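Local coordinates for protein glycoside hydrolase (Streptococcus pneumoniae serotype 4, PDB 6ORH) that probably hydrolyses alpha-L-fucosidic linkages as a family 29 glycoside hydrolase, helping to degrade host-derived carbohydrate antigens, at residues A331-P336 and I364-L370; P336-F342 and S355-A360; V82-T86 and G103-L107; P46-P51 and V93-W98. The protein carries 2 engineered substitutions. Residue numbers count along the deposited sequence, not the author numbering.

Contact 1: A331-P336 and I364-L370; sequences AEVSGP and IQLELDL
V333 (chi1 t) and L368 (m, p) meet on the sandwich-core face of two antiparallel strands, with V333 CG2 3.9 Å from L368 CG. V333 CG1 also lies 4.1 Å from L366 CD2. A331 CB packs on L370 CD2 at 3.7 Å, and P336 CG on I364 CG2 at 3.8 Å. The axes of strands 332-334 and 364-370 come within 4.7 Å, their directions 159° apart. V333 and L368 form a non-hydrogen-bonded pair, CA-CA 4.6 Å. The flanking pairs are hydrogen-bonded: E332 N to D369 O 3.1 Å, D369 N to E332 O 2.8 Å, S334 N to E367 O and E367 N to S334 O both 2.9 Å. G335 (138/-178) follows the last pair; a CB there would clash with Q365 O, and its backbone angles themselves call for glycine. E332, S334, E367 and D369 share the other face, where E367 also bridges to R430. A water joins S334 OG (3.1 Å) and E367 O (3.0 Å). Backbone bonds thus hold this edge pairing of the F5/8 type C beta-sandwich, its apolar face turned inward and its polar face left to charge and water.

Contact 2: P336-F342 and S355-A360; sequences PALSADF and SWASDA
P336 opens the first segment, and its O accepts from W356 NE1 at 2.8 Å, near the plane of the indole. Its CB packs on A360 CB at 3.9 Å. A337 is extended (-152/144) and sets CB 3.8 Å from W356 CD1. L338 N donates to A357 O at 2.8 Å, while L338 (t, p) brings CD1 3.5 Å from D359 OD2. The chain then turns through a 3-10 segment at 340-341, with F342 N bonded to S339 O at 3.0 Å. A water links D341 O (2.8 Å) to S355 N (3.0 Å). F342 (chi1 m) puts CD1 3.9 Å from A357 CB, and its O accepts a weak bond from A357 N at 3.4 Å. F342 CA is 4.2 Å from W356 CA. Within segment 355-360, S358 OG accepts from A360 N at 3.1 Å, an ST turn. S355 bonds to H346 and touches T443, both calcium ligands in a structure of this protein, though this chain binds none here. The loop edges strand 356-357 of the F5/8 type C domain, which pairs with strand 441-448, and W356 packs on strand 364-370.

Contact 3: V82-T86 and G103-L107; sequences VLYPT and GDLLL
An aspartate N-cap starts helix 105-116 here, in the alpha-L-fucosidase domain of TIM-barrel type, and the loop 82-86 lies against that start. D104 (chi1 179°, t) reaches OD1 over the first turn to accept from L107 N at 2.9 Å. Its other oxygen, OD2, bonds to Y159. The leucines that follow share one rotamer, t, p. L105 CD2 reaches L83 CD1 at 4.1 Å, where L83 is m, t. L106 sets CB 4.1 Å from Y84 CB. Y84 takes chi1 p (73°), so its ring leads off from the helix start and its OH bonds to E152 on helix 139-154. Y84 CB stays 3.3 Å from D104 OD1, and the two CA atoms are 4.5 Å apart. P85 is the centre of an inverse gamma turn, with T86 N to Y84 O 2.8 Å. P85 CD lies 3.3 Å from D104 CG and 3.6 Å from G103 O. The sole direct hydrogen bond between the segments runs from L105 N to L83 O, 3.0 Å.

Contact 4: P46-P51 and V93-W98; sequences PERFNP and VKVSPW
F49 is the main bump of segment 46-51. Its ring (chi1 t) enters a hollow lined by V93, S96 and W98 of segment 93-98. F49 CE2 lies 3.8 Å from V93 CG1 and 4.0 Å from W98 CE3. The F49 edge points to the face of the W98 five-membered ring in an offset edge-to-face pair, with centroids 5.7 Å apart and planes at 79°. S96 OG sits near the plane of the F49 ring, 3.8 Å from CD2. P51 covers a face of W98 (chi1 t, chi2 57°): its CG makes a CH-pi contact 3.9 Å from the same five-membered ring centroid. Both segments are loops of the alpha-L-fucosidase domain, of TIM-barrel type. They lead toward helices 56-65 and 105-116, and each holds a short 3-10 turn, closed by F49 N to P46 O at 3.1 Å and S96 N to V93 O at 3.0 Å. P97 fills the hollow formed by P46, E47, F49 and N50. Its CD is 3.5 Å from P46 O and 3.6 Å from F49 O, a buried oxygen with no polar partner in the model. P97 CG is 3.5 Å from E47 O and 3.9 Å from N50 CB. P46 CB meets V95 CG2 at 3.7 Å. The P46 and S96 CA atoms are 4.9 Å apart, those of N50 and W98 4.7 Å. At the exposed side a water donates to E47 OE2 (3.0 Å) and V95 O (2.7 Å).

In the fold
The contacts form two pairs, one in each domain. Contacts 3 and 4 come first along the chain, in the alpha-L-fucosidase domain. Their segments alternate, their centres are 11 Å apart, and they touch where W98 packs on D104 and V93 on G103. Both involve the long connection between strand 70-74 and helix 105-116. Contacts 1 and 2 follow in the F5/8 type C domain, with centres 12 Å apart. They share P336, and W356, on the outermost strand 356-357 of one sheet, packs on strand 364-370 of the other. Centres of the two pairs lie about 54 to 62 Å apart, on opposite sides of the chain's centre. Each pair thus belongs to the packing of its own domain.

Contact 1: A331-P336 and I364-L370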
# COMPACT_ATOMS: atom_id res chain seq x y z
N ALA A 331 -2.12 29.92 -3.17
CA ALA A 331 -1.35 29.88 -1.93
C ALA A 331 0.07 30.41 -2.15
O ALA A 331 0.67 30.21 -3.21
CB ALA A 331 -1.33 28.47 -1.39
N GLU A 332 0.61 31.07 -1.12
CA GLU A 332 1.98 31.55 -1.12
C GLU A 332 2.92 30.37 -0.84
O GLU A 332 2.72 29.66 0.13
CB GLU A 332 2.15 32.59 -0.01
CG GLU A 332 2.13 34.03 -0.51
CD GLU A 332 3.53 34.61 -0.68
OE1 GLU A 332 3.96 34.80 -1.84
OE2 GLU A 332 4.19 34.86 0.36
N VAL A 333 3.95 30.20 -1.68
CA VAL A 333 4.89 29.10 -1.50
C VAL A 333 6.29 29.65 -1.24
O VAL A 333 6.78 30.49 -2.00
CB VAL A 333 4.89 28.17 -2.73
CG1 VAL A 333 5.78 26.97 -2.48
CG2 VAL A 333 3.49 27.72 -3.11
N SER A 334 6.97 29.14 -0.21
CA SER A 334 8.35 29.53 0.04
C SER A 334 9.23 28.28 0.07
O SER A 334 8.75 27.17 0.32
CB SER A 334 8.50 30.24 1.34
OG SER A 334 7.76 29.55 2.32
N GLY A 335 10.52 28.53 -0.10
CA GLY A 335 11.50 27.47 -0.17
C GLY A 335 12.49 27.81 -1.26
O GLY A 335 12.43 28.88 -1.88
N PRO A 336 13.46 26.92 -1.51
CA PRO A 336 14.50 27.21 -2.49
C PRO A 336 13.93 27.09 -3.90
O PRO A 336 12.98 26.33 -4.14
CB PRO A 336 15.57 26.18 -2.15
CG PRO A 336 14.79 25.01 -1.60
CD PRO A 336 13.61 25.61 -0.85
N ILE A 364 14.66 19.14 0.50
CA ILE A 364 14.07 20.39 0.05
C ILE A 364 12.68 20.56 0.66
O ILE A 364 11.80 19.70 0.52
CB ILE A 364 14.08 20.51 -1.49
CG1 ILE A 364 15.49 20.72 -2.04
CG2 ILE A 364 13.13 21.63 -1.95
CD1 ILE A 364 15.62 20.55 -3.54
N GLN A 365 12.47 21.71 1.30
CA GLN A 365 11.23 21.93 2.01
C GLN A 365 10.48 23.09 1.35
O GLN A 365 10.98 24.22 1.36
CB GLN A 365 11.53 22.25 3.47
CG GLN A 365 10.29 22.56 4.28
CD GLN A 365 10.63 22.53 5.74
OE1 GLN A 365 11.07 21.50 6.27
NE2 GLN A 365 10.52 23.68 6.39
N LEU A 366 9.31 22.78 0.78
CA LEU A 366 8.39 23.79 0.25
C LEU A 366 7.29 24.00 1.28
O LEU A 366 6.70 23.03 1.76
CB LEU A 366 7.80 23.30 -1.08
CG LEU A 366 8.79 23.19 -2.23
CD1 LEU A 366 8.23 22.32 -3.36
CD2 LEU A 366 9.14 24.59 -2.73
N GLU A 367 6.99 25.26 1.64
CA GLU A 367 5.91 25.50 2.59
C GLU A 367 4.84 26.34 1.91
O GLU A 367 5.17 27.36 1.28
CB GLU A 367 6.45 26.23 3.83
CG GLU A 367 5.38 26.45 4.90
CD GLU A 367 5.95 26.90 6.24
OE1 GLU A 367 7.01 26.40 6.64
OE2 GLU A 367 5.35 27.78 6.88
N LEU A 368 3.59 25.89 2.03
CA LEU A 368 2.45 26.61 1.46
C LEU A 368 1.73 27.30 2.61
O LEU A 368 1.51 26.69 3.65
CB LEU A 368 1.46 25.64 0.80
CG LEU A 368 1.85 25.17 -0.60
CD1 LEU A 368 2.98 24.16 -0.51
CD2 LEU A 368 0.67 24.53 -1.31
N ASP A 369 1.34 28.57 2.37
CA ASP A 369 0.46 29.31 3.27
C ASP A 369 -0.83 29.60 2.51
O ASP A 369 -0.81 30.37 1.56
CB ASP A 369 1.14 30.61 3.73
CG ASP A 369 0.29 31.41 4.72
OD1 ASP A 369 -0.90 31.09 4.89
OD2 ASP A 369 0.85 32.34 5.33
N LEU A 370 -1.93 28.96 2.92
CA LEU A 370 -3.20 29.04 2.22
C LEU A 370 -3.87 30.38 2.51
O LEU A 370 -4.86 30.72 1.85
CB LEU A 370 -4.11 27.89 2.66
CG LEU A 370 -3.55 26.49 2.47
CD1 LEU A 370 -4.60 25.45 2.85
CD2 LEU A 370 -3.10 26.29 1.02
O HOH W 1 10.41 26.20 3.11
O HOH W 2 4.74 30.02 2.52

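Contact 2: P336-F342 and S355-A360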
# COMPACT_ATOMS: atom_id res chain seq x y z
N PRO A 336 13.46 26.92 -1.51
CA PRO A 336 14.50 27.21 -2.49
C PRO A 336 13.93 27.09 -3.90
O PRO A 336 12.98 26.33 -4.14
CB PRO A 336 15.57 26.18 -2.15
CG PRO A 336 14.79 25.01 -1.60
CD PRO A 336 13.61 25.61 -0.85
N ALA A 337 14.51 27.84 -4.83
CA ALA A 337 14.11 27.75 -6.22
C ALA A 337 15.28 28.13 -7.12
O ALA A 337 16.05 29.04 -6.81
CB ALA A 337 12.87 28.58 -6.53
N LEU A 338 15.37 27.44 -8.25
CA LEU A 338 16.54 27.51 -9.10
C LEU A 338 16.73 28.93 -9.63
O LEU A 338 17.86 29.42 -9.72
CB LEU A 338 16.34 26.52 -10.26
CG LEU A 338 17.48 26.40 -11.27
CD1 LEU A 338 18.75 25.93 -10.58
CD2 LEU A 338 17.09 25.42 -12.36
N SER A 339 15.60 29.55 -10.01
CA SER A 339 15.58 30.85 -10.69
C SER A 339 14.14 31.37 -10.71
O SER A 339 13.21 30.67 -10.37
CB SER A 339 16.12 30.72 -12.11
OG SER A 339 15.15 30.15 -12.96
N ALA A 340 13.96 32.63 -11.14
CA ALA A 340 12.63 33.18 -11.34
C ALA A 340 11.80 32.35 -12.32
O ALA A 340 10.58 32.27 -12.18
CB ALA A 340 12.76 34.63 -11.80
N ASP A 341 12.45 31.76 -13.32
CA ASP A 341 11.77 30.97 -14.33
C ASP A 341 11.26 29.65 -13.74
O ASP A 341 10.35 29.05 -14.32
CB ASP A 341 12.66 30.72 -15.55
CG ASP A 341 12.90 31.95 -16.42
OD1 ASP A 341 12.21 32.95 -16.23
OD2 ASP A 341 13.77 31.87 -17.30
N PHE A 342 11.80 29.25 -12.58
CA PHE A 342 11.40 28.01 -11.90
C PHE A 342 10.95 28.33 -10.47
O PHE A 342 11.24 27.59 -9.53
CB PHE A 342 12.56 27.00 -11.93
CG PHE A 342 12.82 26.50 -13.33
CD1 PHE A 342 11.98 25.55 -13.89
CD2 PHE A 342 13.84 27.04 -14.10
CE1 PHE A 342 12.18 25.13 -15.20
CE2 PHE A 342 14.04 26.61 -15.41
CZ PHE A 342 13.21 25.66 -15.96
N SER A 355 6.44 26.03 -13.91
CA SER A 355 6.89 24.96 -13.02
C SER A 355 8.00 25.45 -12.08
O SER A 355 8.60 26.50 -12.31
CB SER A 355 7.37 23.79 -13.81
OG SER A 355 8.66 24.08 -14.30
N TRP A 356 8.27 24.65 -11.04
CA TRP A 356 9.27 24.93 -10.02
C TRP A 356 10.36 23.87 -10.11
O TRP A 356 10.08 22.74 -10.51
CB TRP A 356 8.64 24.92 -8.61
CG TRP A 356 9.64 24.78 -7.51
CD1 TRP A 356 10.31 25.78 -6.86
CD2 TRP A 356 10.13 23.55 -6.93
NE1 TRP A 356 11.17 25.27 -5.92
CE2 TRP A 356 11.08 23.89 -5.94
CE3 TRP A 356 9.88 22.18 -7.16
CZ2 TRP A 356 11.77 22.94 -5.18
CZ3 TRP A 356 10.55 21.24 -6.39
CH2 TRP A 356 11.47 21.61 -5.41
N ALA A 357 11.58 24.26 -9.77
CA ALA A 357 12.75 23.38 -9.70
C ALA A 357 13.72 23.96 -8.68
O ALA A 357 13.66 25.17 -8.40
CB ALA A 357 13.40 23.23 -11.05
N SER A 358 14.57 23.11 -8.11
CA SER A 358 15.63 23.55 -7.21
C SER A 358 16.81 22.60 -7.27
O SER A 358 16.63 21.37 -7.25
CB SER A 358 15.14 23.66 -5.80
OG SER A 358 16.21 24.09 -4.96
N ASP A 359 18.02 23.17 -7.32
CA ASP A 359 19.25 22.39 -7.26
C ASP A 359 19.82 22.42 -5.83
O ASP A 359 20.98 22.09 -5.62
CB ASP A 359 20.26 22.90 -8.30
CG ASP A 359 20.63 24.36 -8.09
OD1 ASP A 359 20.00 25.01 -7.23
OD2 ASP A 359 21.53 24.85 -8.80
N ALA A 360 19.00 22.83 -4.85
CA ALA A 360 19.45 22.89 -3.47
C ALA A 360 19.71 21.48 -2.93
O ALA A 360 19.16 20.51 -3.47
CB ALA A 360 18.43 23.58 -2.60
O HOH W 3 8.85 26.98 -15.41

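Contact 3: V82-T86 and G103-L107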
# COMPACT_ATOMS: atom_id res chain seq x y z
N VAL A 82 -13.45 -14.12 -34.32
CA VAL A 82 -13.12 -12.77 -34.75
C VAL A 82 -14.40 -11.95 -34.91
O VAL A 82 -15.36 -12.42 -35.51
CB VAL A 82 -12.26 -12.84 -36.02
CG1 VAL A 82 -11.85 -11.45 -36.48
CG2 VAL A 82 -11.01 -13.70 -35.79
N LEU A 83 -14.44 -10.73 -34.35
CA LEU A 83 -15.70 -9.99 -34.22
C LEU A 83 -15.83 -8.93 -35.33
O LEU A 83 -16.67 -8.02 -35.24
CB LEU A 83 -15.75 -9.36 -32.82
CG LEU A 83 -15.78 -10.39 -31.68
CD1 LEU A 83 -15.72 -9.68 -30.34
CD2 LEU A 83 -17.06 -11.23 -31.75
N TYR A 84 -14.99 -9.04 -36.36
CA TYR A 84 -15.14 -8.26 -37.58
C TYR A 84 -14.98 -9.25 -38.73
O TYR A 84 -14.41 -10.31 -38.54
CB TYR A 84 -14.15 -7.09 -37.64
CG TYR A 84 -12.72 -7.47 -37.91
CD1 TYR A 84 -11.88 -7.89 -36.88
CD2 TYR A 84 -12.19 -7.47 -39.21
CE1 TYR A 84 -10.56 -8.26 -37.14
CE2 TYR A 84 -10.88 -7.84 -39.48
CZ TYR A 84 -10.06 -8.26 -38.44
OH TYR A 84 -8.79 -8.66 -38.71
N PRO A 85 -15.51 -8.95 -39.93
CA PRO A 85 -15.44 -9.88 -41.07
C PRO A 85 -14.08 -10.00 -41.76
O PRO A 85 -13.89 -9.62 -42.92
CB PRO A 85 -16.59 -9.35 -41.94
CG PRO A 85 -16.55 -7.88 -41.71
CD PRO A 85 -16.31 -7.74 -40.22
N THR A 86 -13.12 -10.54 -41.02
CA THR A 86 -11.78 -10.74 -41.52
C THR A 86 -11.80 -11.62 -42.78
O THR A 86 -12.64 -12.51 -42.91
CB THR A 86 -10.92 -11.42 -40.44
OG1 THR A 86 -9.61 -11.65 -40.92
CG2 THR A 86 -11.53 -12.69 -39.86
N GLY A 103 -22.46 -8.46 -39.98
CA GLY A 103 -22.13 -7.63 -38.83
C GLY A 103 -20.63 -7.35 -38.75
O GLY A 103 -19.79 -8.11 -39.23
N ASP A 104 -20.30 -6.18 -38.18
CA ASP A 104 -18.90 -5.85 -37.99
C ASP A 104 -18.81 -5.02 -36.72
O ASP A 104 -19.14 -3.83 -36.74
CB ASP A 104 -18.35 -5.11 -39.23
CG ASP A 104 -16.89 -4.71 -39.12
OD1 ASP A 104 -16.38 -4.71 -37.98
OD2 ASP A 104 -16.27 -4.40 -40.16
N LEU A 105 -18.40 -5.64 -35.60
CA LEU A 105 -18.48 -4.95 -34.31
C LEU A 105 -17.41 -3.86 -34.27
O LEU A 105 -17.64 -2.81 -33.69
CB LEU A 105 -18.32 -5.96 -33.17
CG LEU A 105 -18.44 -5.34 -31.77
CD1 LEU A 105 -19.83 -4.70 -31.55
CD2 LEU A 105 -18.13 -6.39 -30.71
N LEU A 106 -16.25 -4.11 -34.90
CA LEU A 106 -15.21 -3.10 -34.92
C LEU A 106 -15.69 -1.85 -35.66
O LEU A 106 -15.42 -0.74 -35.21
CB LEU A 106 -13.90 -3.67 -35.47
CG LEU A 106 -12.72 -2.69 -35.54
CD1 LEU A 106 -12.39 -2.12 -34.17
CD2 LEU A 106 -11.50 -3.38 -36.13
N LEU A 107 -16.44 -2.05 -36.77
CA LEU A 107 -17.00 -0.90 -37.48
C LEU A 107 -18.03 -0.18 -36.61
O LEU A 107 -18.00 1.06 -36.54
CB LEU A 107 -17.65 -1.39 -38.77
CG LEU A 107 -18.23 -0.27 -39.64
CD1 LEU A 107 -17.13 0.64 -40.14
CD2 LEU A 107 -18.98 -0.88 -40.83

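Contact 4: P46-P51 and V93-W98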
# COMPACT_ATOMS: atom_id res chain seq x y z
N PRO A 46 -20.75 -20.52 -33.43
CA PRO A 46 -21.10 -19.17 -33.89
C PRO A 46 -22.59 -18.87 -33.90
O PRO A 46 -22.99 -17.71 -33.82
CB PRO A 46 -20.47 -19.06 -35.28
CG PRO A 46 -19.28 -20.04 -35.22
CD PRO A 46 -19.83 -21.18 -34.39
N GLU A 47 -23.44 -19.91 -33.98
CA GLU A 47 -24.88 -19.66 -34.01
C GLU A 47 -25.36 -19.07 -32.68
O GLU A 47 -26.41 -18.43 -32.64
CB GLU A 47 -25.67 -20.91 -34.41
CG GLU A 47 -25.17 -21.55 -35.70
CD GLU A 47 -25.65 -20.95 -37.02
OE1 GLU A 47 -26.49 -20.04 -36.99
OE2 GLU A 47 -25.16 -21.41 -38.07
N ARG A 48 -24.59 -19.27 -31.59
CA ARG A 48 -24.98 -18.76 -30.28
C ARG A 48 -24.72 -17.25 -30.17
O ARG A 48 -25.26 -16.59 -29.29
CB ARG A 48 -24.27 -19.53 -29.16
CG ARG A 48 -24.66 -21.00 -29.03
CD ARG A 48 -25.73 -21.25 -27.99
NE ARG A 48 -25.32 -20.94 -26.63
CZ ARG A 48 -24.71 -21.80 -25.81
NH1 ARG A 48 -24.45 -23.03 -26.21
NH2 ARG A 48 -24.36 -21.43 -24.59
N PHE A 49 -23.90 -16.71 -31.08
CA PHE A 49 -23.54 -15.29 -31.02
C PHE A 49 -24.63 -14.46 -31.72
O PHE A 49 -24.55 -14.22 -32.93
CB PHE A 49 -22.15 -15.04 -31.63
CG PHE A 49 -21.67 -13.62 -31.46
CD1 PHE A 49 -21.20 -13.18 -30.22
CD2 PHE A 49 -21.78 -12.71 -32.50
CE1 PHE A 49 -20.85 -11.85 -30.04
CE2 PHE A 49 -21.38 -11.39 -32.33
CZ PHE A 49 -20.89 -10.97 -31.10
N ASN A 50 -25.61 -13.98 -30.94
CA ASN A 50 -26.71 -13.20 -31.49
C ASN A 50 -27.21 -12.13 -30.51
O ASN A 50 -28.33 -12.18 -30.01
CB ASN A 50 -27.84 -14.04 -32.09
CG ASN A 50 -28.84 -13.17 -32.83
OD1 ASN A 50 -28.56 -12.01 -33.18
ND2 ASN A 50 -30.03 -13.71 -33.05
N PRO A 51 -26.41 -11.09 -30.22
CA PRO A 51 -26.87 -9.94 -29.43
C PRO A 51 -27.76 -8.98 -30.23
O PRO A 51 -27.30 -7.92 -30.72
CB PRO A 51 -25.56 -9.24 -29.07
CG PRO A 51 -24.68 -9.54 -30.29
CD PRO A 51 -25.00 -10.97 -30.66
N VAL A 93 -17.76 -13.38 -37.16
CA VAL A 93 -19.13 -12.92 -37.21
C VAL A 93 -19.78 -13.23 -38.56
O VAL A 93 -21.01 -13.22 -38.61
CB VAL A 93 -19.21 -11.42 -36.88
CG1 VAL A 93 -19.10 -11.21 -35.36
CG2 VAL A 93 -18.20 -10.59 -37.66
N LYS A 94 -18.99 -13.47 -39.60
CA LYS A 94 -19.56 -13.78 -40.92
C LYS A 94 -20.47 -15.01 -40.85
O LYS A 94 -21.42 -15.11 -41.63
CB LYS A 94 -18.48 -14.09 -41.95
CG LYS A 94 -17.74 -12.90 -42.53
CD LYS A 94 -16.95 -13.30 -43.77
CE LYS A 94 -16.25 -12.13 -44.43
NZ LYS A 94 -15.47 -12.54 -45.62
N VAL A 95 -20.19 -15.94 -39.94
CA VAL A 95 -20.98 -17.16 -39.87
C VAL A 95 -21.93 -17.16 -38.67
O VAL A 95 -22.52 -18.19 -38.33
CB VAL A 95 -20.10 -18.42 -39.91
CG1 VAL A 95 -19.33 -18.55 -41.22
CG2 VAL A 95 -19.15 -18.52 -38.72
N SER A 96 -22.12 -15.98 -38.06
CA SER A 96 -23.05 -15.86 -36.95
C SER A 96 -24.36 -15.27 -37.45
O SER A 96 -24.39 -14.64 -38.50
CB SER A 96 -22.47 -15.04 -35.82
OG SER A 96 -22.69 -13.65 -36.03
N PRO A 97 -25.50 -15.47 -36.75
CA PRO A 97 -26.75 -14.84 -37.17
C PRO A 97 -26.86 -13.36 -36.87
O PRO A 97 -27.78 -12.69 -37.35
CB PRO A 97 -27.84 -15.61 -36.42
CG PRO A 97 -27.13 -16.27 -35.25
CD PRO A 97 -25.66 -16.37 -35.61
N TRP A 98 -25.93 -12.84 -36.06
CA TRP A 98 -25.98 -11.42 -35.74
C TRP A 98 -25.95 -10.62 -37.04
O TRP A 98 -25.11 -10.88 -37.89
CB TRP A 98 -24.76 -11.10 -34.85
CG TRP A 98 -24.68 -9.66 -34.42
CD1 TRP A 98 -25.63 -8.97 -33.74
CD2 TRP A 98 -23.57 -8.75 -34.60
NE1 TRP A 98 -25.22 -7.68 -33.52
CE2 TRP A 98 -23.95 -7.52 -34.02
CE3 TRP A 98 -22.32 -8.85 -35.21
CZ2 TRP A 98 -23.13 -6.40 -34.06
CZ3 TRP A 98 -21.48 -7.75 -35.21
CH2 TRP A 98 -21.88 -6.54 -34.64
O HOH W 4 -22.22 -20.91 -38.23